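Local coordinates for protein Polyphosphate:AMP phosphotransferase (Meiothermus ruber H328, PDB 5O6M) that transfers phosphate from inorganic polyphosphate to nucleotides, converting AMP to ADP and ADP to ATP, at residues L59-A64 with A222-I227; V76-V81 with G115-F120; R106-V111 with E153-D158; K144-I149 with R215-E220. The protein carries 1 engineered substitution. All blocks are in the same frame, centred on the assembly; numbering follows the deposited sequence.

The four contacts trace a P-loop kinase fold outward from its sheet. Contact 1 lies about 4 Å from the centre of the folded chain, measured between centres, and joins two strands of the parallel sheet; contact 2, about 14 Å away between centres, packs the end of helix 70-77 on strand 117-121, the neighbour of strand 57-64. Contacts 3 and 4 both use helix 145-158, with centres about 13 Å apart, and both reach the third subunit. Along the chain, contacts 2, 3 and 4 all fall between the two halves of contact 1, and contact 3 crosses both of the others. Sheet core, ATP pocket and subunit interface are thereby tied together by segments far apart in sequence.

Contact 1: residues L59-A64 with A222-I227; sequences LVVLQA and APWYVI
Q63 turns its CG anti to the carbonyl carbon (chi1 -67°) and W224 does the same with its own CG (chi1 -86°), and these two choices bring the glutamine chain to the far end of the indole. The meeting is made by W224 CH2, which lies 4.0 Å from Q63 CG; the methylene approaches at the edge of the ring system, near its plane. A bend at chi2 (-76°) then carries the amide of Q63 away from the tryptophan, and the amide plane ends up turned 65° from that of the indole. V61, two residues back on the same strand, adds a looser touch, its CG1 4.4 Å from W224 CH2.

The polar groups of this buried pair are satisfied elsewhere. Q63 OE1 is hydrogen-bonded to S123 and Q63 NE2 to both E126, a residue of the ATP pocket, and Y210, so three bonds fix the rotation of the amide. W224 NE1 is hydrogen-bonded to T217 OG1, and Y125 meets the indole edge-to-face.

No backbone pairing joins strands 57-64 and 224-228, because strand 161-169 runs between them; V61 and W224 stand 9.1 Å apart at their CA atoms, and the indole bridges that gap on one side of the sheet, touching K165 of the middle strand. The strand order 2-3-1-4-5, with strand 57-64 at the centre leading directly into the loop before helix 70-77, which begins with ATP-pocket residue K70, is that of the P-loop kinases.

Contact 2: residues V76-V81 with G115-F120; sequences VVFDGV and GELVIF
F78 and I119 point at each other from opposite sides, and the result is a methyl group set squarely on an aromatic face. I119 CD1 lies 3.4 Å from the centroid of the F78 ring, only 15° off the ring normal, which makes a close CH-pi contact. Its nearest ring atom is F78 CE2, 3.3 Å from I119 CD1, so the fit is tight, and I119 CG1 follows behind at 3.8 Å from F78 CZ. The other face of the ring is used as well: V77 CG1 stands 3.7 Å above the plane of the F78 ring, toward its rim, leaving the phenyl sandwiched between a neighbour in sequence and a strand residue. L117 comes in obliquely, its CD2 4.1 Å from F78 CE1. With CG of F78 anti to the carbonyl carbon (chi1 -59°), the ring leaves the backbone in the direction of the strand. Replacing F78 by an alanine would probably leave I119 CD1 without its aromatic face and open a gap between the helix end and the sheet.

F78 is also where helix 70-77 gives out. The chain reverses there in a type II turn from F78 to V81, closed by V81 N bonding to F78 O at 3.1 Å, and G80 has backbone angles at which a side chain would run into the carbonyl O of the preceding residue.

Strand 117-121 presents L117 and I119 on the side of the sheet that faces helix 70-77, where L117 also meets L50 of helix 29-53. Helix 232-249 approaches the phenyl through L243, and P83 of the second subunit packs on it too.

Contact 3: residues R106-V111 with E153-D158; sequences RVHQQV and ERMLAD. With ATP (adenosine-5'-triphosphate), chain X.
At the interface with the third subunit, H108 meets M155 and L156 of helix 145-158. The methionine does the reaching: its chain bends at chi2 (-85°) and again at chi3, which brings CE to 4.0 Å from H108 CE1. L156 CD2 is shared between two partners: it forms an apolar pair with V111 CG1 at 4.2 Å and lies 4.4 Å from H108 NE2. M155 CE and L156 CD2 are thus carbon groups resting obliquely against a polar ring, whose nitrogens are satisfied across the interface: ND1 is hydrogen-bonded to ND1 of H108 of the third subunit, and NE2 to D102 of that subunit, while F152 of the same chain meets the imidazole edge-to-face.

Two residues before H108, R106 belongs to the nucleotide site. Its chain, extended from CG to NE, puts NH2 3.1 Å from ATP N7, with the adenine nitrogen at the edge and in the plane of the guanidinium. NH1 of the same group is held by E98 and by the carbonyl of G92.

V111 is brought round toward L156 by a type I turn from H108, in which V111 N bonds to H108 O at 3.2 Å. Helix 105-108 and this turn lie against strand 117-121, V107 and Q110 touching F120, whereas L156 also rests on I163 of strand 161-169, and W105 of the third subunit packs on V111.

Contact 4: residues K144-I149 with R215-E220; sequences KRYRHI and RETSTE
E216 lays its aliphatic part on the ring of Y146, the two side chains crossing at about a right angle. Its CB starts the contact, 3.5 Å from Y146 CD1. CG goes on over one face, 3.9 Å from the ring centroid and 21° off the normal, a CH-pi contact offset toward the rim. A bend at chi2 (-75°) then turns the carboxylate back along the tyrosine, so that OE1 comes within 3.9 Å of Y146 CB; the same oxygen forms a salt bridge with R150. At the other tip, OE2 receives a weak bond from R215 NH2 at 3.3 Å, part of a salt bridge.

T217 comes to the edge of that ring: its CG2 lies near the ring plane, 4.4 Å from Y146 CD1, and packs on I149 CG2 at 4.0 Å. With a serine in place of Y146, the methylenes of E216 are likely to lose their supporting face and the methyl of T217 one of its neighbours.

The contact joins the first turns of helix 145-158 to the last turn of helix 203-217, just before strand 224-228. I149 also touches H124 and Y125, and H148 of the same helix is hydrogen-bonded to D158 of the third subunit.

Contact 1: residues L59-A64 with A222-I227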
# COMPACT_ATOMS: atom_id res chain seq x y z
N LEU D 59 18.52 -7.30 2.80
CA LEU D 59 18.40 -5.89 2.47
C LEU D 59 19.77 -5.33 2.13
O LEU D 59 20.69 -5.39 2.95
CB LEU D 59 17.78 -5.11 3.64
CG LEU D 59 17.76 -3.58 3.53
CD1 LEU D 59 16.90 -3.12 2.37
CD2 LEU D 59 17.28 -2.96 4.83
N VAL D 60 19.90 -4.79 0.92
CA VAL D 60 21.13 -4.15 0.46
C VAL D 60 20.87 -2.65 0.32
O VAL D 60 20.03 -2.23 -0.49
CB VAL D 60 21.62 -4.75 -0.87
CG1 VAL D 60 22.83 -4.00 -1.39
CG2 VAL D 60 21.94 -6.23 -0.69
N VAL D 61 21.59 -1.85 1.10
CA VAL D 61 21.49 -0.40 1.07
C VAL D 61 22.61 0.17 0.21
O VAL D 61 23.77 -0.24 0.34
CB VAL D 61 21.53 0.20 2.49
CG1 VAL D 61 21.48 1.72 2.43
CG2 VAL D 61 20.38 -0.35 3.32
N LEU D 62 22.26 1.09 -0.69
CA LEU D 62 23.22 1.79 -1.54
C LEU D 62 23.08 3.29 -1.31
O LEU D 62 22.00 3.85 -1.53
CB LEU D 62 23.00 1.45 -3.02
CG LEU D 62 23.17 -0.01 -3.44
CD1 LEU D 62 22.95 -0.13 -4.93
CD2 LEU D 62 24.55 -0.52 -3.06
N GLN D 63 24.16 3.93 -0.87
CA GLN D 63 24.23 5.38 -0.77
C GLN D 63 25.53 5.86 -1.40
O GLN D 63 26.55 5.16 -1.36
CB GLN D 63 24.13 5.86 0.69
CG GLN D 63 22.77 5.61 1.36
CD GLN D 63 21.67 6.59 0.94
OE1 GLN D 63 20.49 6.30 1.08
NE2 GLN D 63 22.07 7.76 0.44
N ALA D 64 25.49 7.05 -2.00
CA ALA D 64 26.68 7.60 -2.64
C ALA D 64 26.44 9.07 -2.93
O ALA D 64 25.29 9.53 -2.99
CB ALA D 64 27.04 6.85 -3.93
N ALA D 222 24.26 -4.42 11.64
CA ALA D 222 24.00 -3.66 10.41
C ALA D 222 25.26 -2.90 10.01
O ALA D 222 25.35 -1.67 10.17
CB ALA D 222 22.82 -2.71 10.59
N PRO D 223 26.26 -3.59 9.47
CA PRO D 223 27.53 -2.94 9.16
C PRO D 223 27.46 -2.05 7.92
O PRO D 223 26.72 -2.32 6.97
CB PRO D 223 28.48 -4.12 8.92
CG PRO D 223 27.57 -5.19 8.38
CD PRO D 223 26.28 -5.03 9.15
N TRP D 224 28.25 -0.98 7.96
CA TRP D 224 28.54 -0.19 6.77
C TRP D 224 29.83 -0.68 6.13
O TRP D 224 30.80 -1.00 6.81
CB TRP D 224 28.68 1.29 7.13
CG TRP D 224 27.39 2.05 7.16
CD1 TRP D 224 26.66 2.38 8.26
CD2 TRP D 224 26.69 2.60 6.03
NE1 TRP D 224 25.54 3.09 7.90
CE2 TRP D 224 25.53 3.24 6.54
CE3 TRP D 224 26.92 2.61 4.65
CZ2 TRP D 224 24.61 3.88 5.71
CZ3 TRP D 224 26.00 3.25 3.83
CH2 TRP D 224 24.86 3.87 4.36
N TYR D 225 29.83 -0.72 4.80
CA TYR D 225 31.04 -0.98 4.03
C TYR D 225 31.33 0.24 3.17
O TYR D 225 30.46 0.71 2.43
CB TYR D 225 30.89 -2.21 3.14
CG TYR D 225 30.68 -3.49 3.90
CD1 TYR D 225 31.75 -4.25 4.34
CD2 TYR D 225 29.39 -3.94 4.18
CE1 TYR D 225 31.55 -5.43 5.04
CE2 TYR D 225 29.18 -5.12 4.87
CZ TYR D 225 30.26 -5.86 5.30
OH TYR D 225 30.04 -7.02 5.99
N VAL D 226 32.54 0.77 3.30
CA VAL D 226 33.02 1.84 2.43
C VAL D 226 33.67 1.18 1.22
O VAL D 226 34.59 0.37 1.37
CB VAL D 226 33.99 2.77 3.15
CG1 VAL D 226 34.52 3.83 2.20
CG2 VAL D 226 33.31 3.41 4.35
N ILE D 227 33.18 1.51 0.03
CA ILE D 227 33.58 0.86 -1.21
C ILE D 227 34.39 1.87 -2.03
O ILE D 227 33.83 2.87 -2.49
CB ILE D 227 32.37 0.35 -2.01
CG1 ILE D 227 31.50 -0.58 -1.14
CG2 ILE D 227 32.83 -0.34 -3.29
CD1 ILE D 227 32.23 -1.82 -0.66

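Contact 2: residues V76-V81 with G115-F120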
# COMPACT_ATOMS: atom_id res chain seq x y z
N VAL D 76 25.26 -3.61 -12.91
CA VAL D 76 26.34 -4.56 -13.14
C VAL D 76 26.30 -5.69 -12.12
O VAL D 76 26.32 -6.87 -12.48
CB VAL D 76 27.70 -3.84 -13.12
CG1 VAL D 76 28.84 -4.85 -13.19
CG2 VAL D 76 27.79 -2.85 -14.27
N VAL D 77 26.21 -5.36 -10.83
CA VAL D 77 26.36 -6.39 -9.80
C VAL D 77 25.27 -7.44 -9.94
O VAL D 77 25.53 -8.64 -9.77
CB VAL D 77 26.34 -5.75 -8.40
CG1 VAL D 77 26.25 -6.82 -7.32
CG2 VAL D 77 27.56 -4.87 -8.19
N PHE D 78 24.05 -7.02 -10.26
CA PHE D 78 22.91 -7.92 -10.33
C PHE D 78 22.53 -8.28 -11.76
O PHE D 78 21.42 -8.78 -12.00
CB PHE D 78 21.71 -7.31 -9.59
CG PHE D 78 21.99 -7.01 -8.15
CD1 PHE D 78 21.69 -7.95 -7.17
CD2 PHE D 78 22.56 -5.81 -7.77
CE1 PHE D 78 21.94 -7.69 -5.83
CE2 PHE D 78 22.81 -5.54 -6.44
CZ PHE D 78 22.50 -6.48 -5.47
N ASP D 79 23.42 -8.06 -12.72
CA ASP D 79 23.18 -8.49 -14.09
C ASP D 79 22.95 -9.99 -14.11
O ASP D 79 23.76 -10.76 -13.60
CB ASP D 79 24.38 -8.12 -14.96
CG ASP D 79 24.15 -8.43 -16.44
OD1 ASP D 79 23.67 -7.53 -17.15
OD2 ASP D 79 24.46 -9.56 -16.88
N GLY D 80 21.82 -10.40 -14.67
CA GLY D 80 21.49 -11.81 -14.79
C GLY D 80 20.78 -12.42 -13.60
O GLY D 80 20.45 -13.61 -13.64
N VAL D 81 20.51 -11.66 -12.54
CA VAL D 81 19.77 -12.18 -11.40
C VAL D 81 18.29 -12.27 -11.77
O VAL D 81 17.74 -11.36 -12.40
CB VAL D 81 19.98 -11.29 -10.15
CG1 VAL D 81 21.46 -11.14 -9.84
CG2 VAL D 81 19.29 -9.93 -10.35
N GLY D 115 12.53 -14.73 1.63
CA GLY D 115 12.89 -15.21 0.31
C GLY D 115 13.24 -14.13 -0.68
O GLY D 115 13.54 -14.45 -1.84
N GLU D 116 13.22 -12.87 -0.27
CA GLU D 116 13.39 -11.74 -1.18
C GLU D 116 14.68 -10.99 -0.86
O GLU D 116 15.10 -10.91 0.30
CB GLU D 116 12.19 -10.79 -1.08
CG GLU D 116 12.17 -9.66 -2.09
CD GLU D 116 11.05 -8.66 -1.83
OE1 GLU D 116 10.64 -8.52 -0.66
OE2 GLU D 116 10.56 -8.04 -2.80
N LEU D 117 15.29 -10.44 -1.90
CA LEU D 117 16.43 -9.55 -1.77
C LEU D 117 16.02 -8.20 -2.31
O LEU D 117 15.62 -8.09 -3.48
CB LEU D 117 17.65 -10.10 -2.52
CG LEU D 117 19.01 -9.41 -2.32
CD1 LEU D 117 20.12 -10.24 -2.94
CD2 LEU D 117 19.03 -8.00 -2.89
N VAL D 118 16.10 -7.17 -1.48
CA VAL D 118 15.70 -5.83 -1.86
C VAL D 118 16.91 -4.92 -1.84
O VAL D 118 17.73 -4.96 -0.91
CB VAL D 118 14.59 -5.28 -0.93
CG1 VAL D 118 14.37 -3.81 -1.20
CG2 VAL D 118 13.30 -6.06 -1.13
N ILE D 119 17.03 -4.09 -2.87
CA ILE D 119 18.06 -3.07 -2.95
C ILE D 119 17.39 -1.73 -2.69
O ILE D 119 16.47 -1.34 -3.42
CB ILE D 119 18.78 -3.08 -4.30
CG1 ILE D 119 19.41 -4.45 -4.55
CG2 ILE D 119 19.84 -2.00 -4.35
CD1 ILE D 119 19.61 -4.78 -6.01
N PHE D 120 17.83 -1.04 -1.64
CA PHE D 120 17.41 0.34 -1.40
C PHE D 120 18.29 1.26 -2.23
O PHE D 120 19.48 1.44 -1.93
CB PHE D 120 17.48 0.68 0.09
CG PHE D 120 16.27 0.24 0.87
CD1 PHE D 120 15.27 -0.51 0.27
CD2 PHE D 120 16.12 0.60 2.20
CE1 PHE D 120 14.15 -0.91 1.00
CE2 PHE D 120 15.01 0.21 2.93
CZ PHE D 120 14.02 -0.54 2.33

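Contact 3: residues R106-V111 with E153-D158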
# COMPACT_ATOMS: atom_id res chain seq x y z
N ARG D 106 7.56 5.47 4.97
CA ARG D 106 7.69 5.09 3.57
C ARG D 106 8.82 4.10 3.34
O ARG D 106 8.80 3.37 2.33
CB ARG D 106 7.89 6.32 2.69
CG ARG D 106 9.24 6.99 2.86
CD ARG D 106 9.45 8.03 1.78
NE ARG D 106 10.83 8.52 1.76
CZ ARG D 106 11.35 9.22 0.75
NH1 ARG D 106 10.61 9.50 -0.31
NH2 ARG D 106 12.61 9.62 0.81
N VAL D 107 9.82 4.06 4.22
CA VAL D 107 10.92 3.11 4.06
C VAL D 107 10.54 1.74 4.62
O VAL D 107 10.82 0.71 4.00
CB VAL D 107 12.20 3.65 4.72
CG1 VAL D 107 13.32 2.63 4.61
CG2 VAL D 107 12.62 4.96 4.07
N HIS D 108 9.93 1.71 5.81
CA HIS D 108 9.55 0.44 6.41
C HIS D 108 8.65 -0.37 5.49
O HIS D 108 8.76 -1.60 5.43
CB HIS D 108 8.86 0.67 7.76
CG HIS D 108 8.89 -0.53 8.66
ND1 HIS D 108 8.54 -0.47 9.99
CD2 HIS D 108 9.25 -1.81 8.42
CE1 HIS D 108 8.66 -1.67 10.53
NE2 HIS D 108 9.09 -2.50 9.60
N GLN D 109 7.75 0.31 4.77
CA GLN D 109 6.84 -0.36 3.86
C GLN D 109 7.57 -1.24 2.86
O GLN D 109 7.03 -2.26 2.41
CB GLN D 109 5.99 0.68 3.12
CG GLN D 109 5.12 0.12 2.02
CD GLN D 109 4.10 -0.87 2.54
OE1 GLN D 109 3.53 -0.68 3.61
NE2 GLN D 109 3.88 -1.94 1.78
N GLN D 110 8.80 -0.87 2.51
CA GLN D 110 9.53 -1.49 1.42
C GLN D 110 10.51 -2.58 1.84
O GLN D 110 11.20 -3.12 0.98
CB GLN D 110 10.29 -0.41 0.63
CG GLN D 110 9.42 0.69 0.05
CD GLN D 110 8.56 0.17 -1.09
OE1 GLN D 110 8.83 -0.89 -1.65
NE2 GLN D 110 7.52 0.92 -1.45
N VAL D 111 10.58 -2.92 3.13
CA VAL D 111 11.56 -3.89 3.60
C VAL D 111 11.36 -5.22 2.87
O VAL D 111 10.24 -5.52 2.43
CB VAL D 111 11.48 -4.09 5.12
CG1 VAL D 111 11.69 -2.77 5.85
CG2 VAL D 111 10.16 -4.73 5.51
N GLU D 153 17.09 -0.62 12.52
CA GLU D 153 17.85 -1.70 11.90
C GLU D 153 18.09 -2.84 12.88
O GLU D 153 18.14 -4.00 12.46
CB GLU D 153 19.17 -1.15 11.33
CG GLU D 153 18.96 -0.23 10.14
CD GLU D 153 20.25 0.37 9.61
OE1 GLU D 153 21.32 0.07 10.17
OE2 GLU D 153 20.18 1.16 8.63
N ARG D 154 18.25 -2.54 14.17
CA ARG D 154 18.37 -3.62 15.15
C ARG D 154 17.13 -4.50 15.15
O ARG D 154 17.24 -5.73 15.20
CB ARG D 154 18.61 -3.06 16.55
CG ARG D 154 18.62 -4.15 17.62
CD ARG D 154 18.41 -3.61 19.02
NE ARG D 154 19.47 -2.71 19.44
CZ ARG D 154 20.57 -3.12 20.07
NH1 ARG D 154 20.72 -4.40 20.36
NH2 ARG D 154 21.50 -2.25 20.42
N MET D 155 15.95 -3.89 15.11
CA MET D 155 14.71 -4.66 15.08
C MET D 155 14.64 -5.51 13.82
O MET D 155 14.29 -6.70 13.87
CB MET D 155 13.51 -3.71 15.19
CG MET D 155 12.15 -4.39 15.16
SD MET D 155 11.57 -4.69 13.48
CE MET D 155 11.69 -3.05 12.77
N LEU D 156 14.97 -4.92 12.66
CA LEU D 156 14.98 -5.67 11.41
C LEU D 156 15.88 -6.89 11.50
O LEU D 156 15.50 -7.99 11.08
CB LEU D 156 15.43 -4.76 10.27
CG LEU D 156 14.44 -3.70 9.80
CD1 LEU D 156 15.02 -2.94 8.63
CD2 LEU D 156 13.12 -4.36 9.41
N ALA D 157 17.09 -6.72 12.03
CA ALA D 157 18.04 -7.83 12.08
C ALA D 157 17.57 -8.90 13.06
O ALA D 157 17.58 -10.10 12.74
CB ALA D 157 19.43 -7.32 12.44
N ASP D 158 17.16 -8.49 14.26
CA ASP D 158 16.67 -9.44 15.25
C ASP D 158 15.57 -10.33 14.67
O ASP D 158 15.48 -11.52 14.99
CB ASP D 158 16.15 -8.70 16.48
CG ASP D 158 17.27 -8.18 17.36
OD1 ASP D 158 18.43 -8.59 17.16
OD2 ASP D 158 16.98 -7.36 18.27
PG ATP X . 19.11 9.56 -8.45
O1G ATP X . 18.86 8.62 -7.30
O2G ATP X . 20.19 10.60 -8.14
O3G ATP X . 19.49 8.83 -9.74
PB ATP X . 16.69 10.36 -9.88
O1B ATP X . 16.72 11.56 -10.75
O2B ATP X . 16.83 9.01 -10.59
O3B ATP X . 17.80 10.41 -8.74
PA ATP X . 14.92 10.17 -7.51
O1A ATP X . 15.01 8.75 -7.09
O2A ATP X . 13.51 10.75 -7.42
O3A ATP X . 15.34 10.31 -9.04
O5' ATP X . 15.83 11.12 -6.54
C5' ATP X . 15.59 12.54 -6.49
C4' ATP X . 16.14 13.18 -5.24
O4' ATP X . 15.39 12.78 -4.07
C3' ATP X . 17.62 12.93 -4.91
O3' ATP X . 18.36 14.12 -5.11
C2' ATP X . 17.60 12.53 -3.42
O2' ATP X . 18.64 13.15 -2.67
C1' ATP X . 16.25 13.08 -2.99
N9 ATP X . 15.72 12.51 -1.75
C8 ATP X . 15.65 11.19 -1.39
N7 ATP X . 15.22 11.00 -0.16
C5 ATP X . 15.00 12.28 0.31
C6 ATP X . 14.55 12.77 1.56
N6 ATP X . 14.30 12.00 2.61
N1 ATP X . 14.42 14.11 1.70
C2 ATP X . 14.73 14.90 0.66
N3 ATP X . 15.17 14.55 -0.55
C4 ATP X . 15.29 13.23 -0.66

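Contact 4: residues K144-I149 with R215-E220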
# COMPACT_ATOMS: atom_id res chain seq x y z
N LYS D 144 18.26 13.32 16.43
CA LYS D 144 17.68 12.16 17.11
C LYS D 144 17.57 10.96 16.18
O LYS D 144 17.32 9.84 16.66
CB LYS D 144 16.31 12.50 17.68
CG LYS D 144 16.29 13.76 18.52
CD LYS D 144 15.44 13.53 19.76
CE LYS D 144 15.18 14.81 20.52
NZ LYS D 144 14.29 15.70 19.74
N ARG D 145 17.72 11.16 14.87
CA ARG D 145 17.44 10.10 13.92
C ARG D 145 18.54 9.05 13.85
O ARG D 145 18.26 7.92 13.45
CB ARG D 145 17.20 10.72 12.54
CG ARG D 145 15.93 11.56 12.51
CD ARG D 145 15.69 12.24 11.18
NE ARG D 145 14.39 12.91 11.19
CZ ARG D 145 13.88 13.55 10.14
NH1 ARG D 145 14.56 13.62 9.01
NH2 ARG D 145 12.69 14.13 10.24
N TYR D 146 19.77 9.37 14.26
CA TYR D 146 20.80 8.33 14.31
C TYR D 146 20.38 7.22 15.26
O TYR D 146 20.56 6.03 14.96
CB TYR D 146 22.13 8.93 14.76
CG TYR D 146 22.64 10.05 13.87
CD1 TYR D 146 23.04 9.80 12.57
CD2 TYR D 146 22.69 11.35 14.34
CE1 TYR D 146 23.49 10.82 11.76
CE2 TYR D 146 23.14 12.38 13.54
CZ TYR D 146 23.54 12.11 12.25
OH TYR D 146 23.99 13.14 11.45
N ARG D 147 19.79 7.59 16.39
CA ARG D 147 19.27 6.60 17.33
C ARG D 147 18.12 5.81 16.71
O ARG D 147 18.13 4.57 16.73
CB ARG D 147 18.81 7.30 18.60
CG ARG D 147 17.93 6.45 19.48
CD ARG D 147 18.58 6.11 20.79
NE ARG D 147 17.57 5.82 21.80
CZ ARG D 147 17.81 5.17 22.94
NH1 ARG D 147 16.82 4.94 23.79
NH2 ARG D 147 19.04 4.74 23.21
N HIS D 148 17.14 6.51 16.14
CA HIS D 148 16.02 5.86 15.47
C HIS D 148 16.50 4.78 14.51
O HIS D 148 15.96 3.67 14.47
CB HIS D 148 15.20 6.90 14.70
CG HIS D 148 14.69 8.02 15.54
ND1 HIS D 148 14.20 9.19 15.00
CD2 HIS D 148 14.59 8.16 16.89
CE1 HIS D 148 13.82 10.00 15.97
NE2 HIS D 148 14.05 9.40 17.12
N ILE D 149 17.52 5.11 13.72
CA ILE D 149 17.97 4.21 12.65
C ILE D 149 18.67 2.99 13.23
O ILE D 149 18.42 1.85 12.81
CB ILE D 149 18.86 4.97 11.66
CG1 ILE D 149 18.03 6.01 10.91
CG2 ILE D 149 19.56 4.01 10.71
CD1 ILE D 149 18.82 6.87 9.95
N ARG D 215 29.48 6.70 11.00
CA ARG D 215 29.99 6.50 12.35
C ARG D 215 28.86 6.22 13.34
O ARG D 215 29.02 5.40 14.26
CB ARG D 215 30.81 7.72 12.78
CG ARG D 215 31.37 7.66 14.19
CD ARG D 215 32.03 8.98 14.58
NE ARG D 215 31.38 10.16 14.02
CZ ARG D 215 30.44 10.87 14.64
NH1 ARG D 215 29.91 11.93 14.04
NH2 ARG D 215 30.02 10.52 15.85
N GLU D 216 27.71 6.87 13.17
CA GLU D 216 26.63 6.73 14.15
C GLU D 216 25.85 5.44 13.99
O GLU D 216 25.27 4.95 14.97
CB GLU D 216 25.66 7.92 14.04
CG GLU D 216 26.17 9.23 14.63
CD GLU D 216 26.15 9.24 16.15
OE1 GLU D 216 25.40 8.43 16.75
OE2 GLU D 216 26.88 10.06 16.76
N THR D 217 25.80 4.86 12.79
CA THR D 217 24.87 3.77 12.52
C THR D 217 25.52 2.48 12.07
O THR D 217 24.80 1.52 11.75
CB THR D 217 23.84 4.20 11.46
OG1 THR D 217 24.51 4.47 10.22
CG2 THR D 217 23.10 5.45 11.91
N SER D 218 26.85 2.40 12.02
CA SER D 218 27.50 1.14 11.72
C SER D 218 27.54 0.28 12.98
O SER D 218 28.17 0.66 13.97
CB SER D 218 28.91 1.36 11.18
OG SER D 218 29.43 0.14 10.70
N THR D 219 26.85 -0.86 12.95
CA THR D 219 26.75 -1.74 14.10
C THR D 219 27.08 -3.16 13.66
O THR D 219 27.26 -3.45 12.48
CB THR D 219 25.36 -1.70 14.73
OG1 THR D 219 24.39 -2.14 13.77
CG2 THR D 219 25.02 -0.28 15.16
N GLU D 220 27.15 -4.06 14.64
CA GLU D 220 27.47 -5.46 14.35
C GLU D 220 26.29 -6.19 13.73
O GLU D 220 26.49 -7.22 13.07
CB GLU D 220 27.92 -6.18 15.62
CG GLU D 220 28.50 -5.27 16.68
CD GLU D 220 27.43 -4.46 17.39
OE1 GLU D 220 26.41 -5.06 17.79
OE2 GLU D 220 27.60 -3.23 17.52